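Local coordinates for response regulator receiver domain protein (CheY-like) (Methylobacillus flagellatus KT, PDB 3I42) that probably serves as a phosphorylation-controlled switch in two-component signal transduction, as a CheY-like receiver domain, at the interface of chains A and B. Sequence-based numbering; all coordinates share one arbitrary frame. Chains: chain A/B, Response regulator receiver domain protein (CheY-like).

The interface of chains A and B. Residues chain A 93, 96-97, 102; chain B 91, 102.
B:Tyr102 lays one face of its ring on A:Cys96, in one part of a two-fold symmetric interface between two copies of the receiver domain. Its CB passes near CG of A:Lys93. The ring then slides past the side chain of A:Glu97, whose CG meets the ring atom CD2 at 3.6 Å. Farther out, CB of A:Cys96 stands over the ring face, 3.5 Å from the centroid, in a CH-pi contact. It is displaced toward the rim on the CZ side. SG of A:Cys96 reaches the same ring near CE1 and also touches CB of B:Leu91, at 4.0 Å. At the tip, the phenol OH of B:Tyr102 lies 3.7 Å from O of A:Cys96, with the OH of A:Tyr102 a little farther.

The extended chain of A:Lys93 runs past B:Tyr102 in the opposite direction, its CE 3.4 Å from the backbone O of B:Tyr102. A bend at its end (chi4 -61°) turns NZ of A:Lys93 back to OE2 of A:Glu97, a salt bridge of 2.8 Å. NZ comes from above the carboxylate plane. A water joins that same OE2 to the backbone N of B:Tyr102. From the neighbouring loop, CD1 of B:Leu91 packs on CA of A:Lys93 at 3.6 Å. Within chain A, the OH of A:Tyr102 donates to a lone pair of the A:Cys96 carbonyl O, in the carbonyl plane, at 2.7 Å. Without the ring, as with an alanine at B:Tyr102, CB of A:Cys96 is likely to lose its aromatic partner and a gap to open beside CG of A:Glu97.

The deposited pairing may not be the biological dimer. B:Tyr102 holds the position of the conserved aromatic switch residue of receiver domains; the structure alone does not show it switching. The site lies on the alpha4-beta5 face of the (beta/alpha)5 fold, helix 93-98 of chain A against strand 101-104 of chain B.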
loop_
_atom_site.group_PDB
_atom_site.type_symbol
_atom_site.label_atom_id
_atom_site.label_comp_id
_atom_site.label_asym_id
_atom_site.label_seq_id
_atom_site.Cartn_x
_atom_site.Cartn_y
_atom_site.Cartn_z
ATOM N N LYS A 93 0.574 -8.933 0.579
ATOM C CA LYS A 93 -0.724 -8.268 0.628
ATOM C C LYS A 93 -0.996 -7.438 1.900
ATOM O O LYS A 93 -1.448 -6.297 1.807
ATOM C CB LYS A 93 -1.808 -9.333 0.459
ATOM C CG LYS A 93 -3.177 -8.785 0.432
ATOM C CD LYS A 93 -4.160 -9.894 0.193
ATOM C CE LYS A 93 -5.549 -9.310 0.171
ATOM N NZ LYS A 93 -5.861 -8.672 1.475
ATOM N N CYS A 96 1.454 -4.321 2.211
ATOM C CA CYS A 96 0.814 -3.275 1.412
ATOM C C CYS A 96 -0.335 -2.585 2.167
ATOM O O CYS A 96 -0.456 -1.351 2.157
ATOM C CB CYS A 96 0.303 -3.867 0.101
ATOM S SG CYS A 96 1.608 -4.384 -1.058
ATOM N N GLU A 97 -1.150 -3.369 2.871
ATOM C CA GLU A 97 -2.327 -2.795 3.525
ATOM C C GLU A 97 -2.003 -2.040 4.804
ATOM O O GLU A 97 -2.610 -1.006 5.074
ATOM C CB GLU A 97 -3.377 -3.873 3.771
ATOM C CG GLU A 97 -3.904 -4.465 2.466
ATOM C CD GLU A 97 -4.819 -5.644 2.666
ATOM O OE1 GLU A 97 -4.663 -6.320 3.696
ATOM O OE2 GLU A 97 -5.682 -5.900 1.793
ATOM N N TYR A 102 6.917 2.840 2.128
ATOM C CA TYR A 102 7.794 1.703 2.026
ATOM C C TYR A 102 9.150 2.237 1.577
ATOM O O TYR A 102 9.206 3.080 0.708
ATOM C CB TYR A 102 7.206 0.662 1.036
ATOM C CG TYR A 102 5.684 0.517 1.112
ATOM C CD1 TYR A 102 5.065 -0.504 1.892
ATOM C CD2 TYR A 102 4.859 1.394 0.416
ATOM C CE1 TYR A 102 3.633 -0.624 1.958
ATOM C CE2 TYR A 102 3.451 1.295 0.493
ATOM C CZ TYR A 102 2.856 0.288 1.255
ATOM O OH TYR A 102 1.479 0.235 1.284
ATOM N N LEU B 91 3.424 -8.811 -5.263
ATOM C CA LEU B 91 3.340 -7.422 -4.773
ATOM C C LEU B 91 4.625 -6.942 -4.134
ATOM O O LEU B 91 4.868 -7.202 -2.964
ATOM C CB LEU B 91 2.215 -7.262 -3.755
ATOM C CG LEU B 91 0.802 -7.651 -4.167
ATOM C CD1 LEU B 91 0.005 -7.886 -2.925
ATOM C CD2 LEU B 91 0.159 -6.573 -5.011
ATOM N N TYR B 102 -5.962 -4.320 -2.496
ATOM C CA TYR B 102 -5.330 -5.520 -2.977
ATOM C C TYR B 102 -6.290 -6.668 -2.681
ATOM O O TYR B 102 -6.861 -6.712 -1.613
ATOM C CB TYR B 102 -3.949 -5.708 -2.294
ATOM C CG TYR B 102 -3.175 -4.405 -2.081
ATOM C CD1 TYR B 102 -2.183 -3.961 -3.005
ATOM C CD2 TYR B 102 -3.428 -3.610 -0.968
ATOM C CE1 TYR B 102 -1.467 -2.732 -2.794
ATOM C CE2 TYR B 102 -2.744 -2.390 -0.766
ATOM C CZ TYR B 102 -1.771 -1.969 -1.674
ATOM O OH TYR B 102 -1.130 -0.775 -1.418
HETATM O O HOH W 1 -6.831 -3.793 0.461
#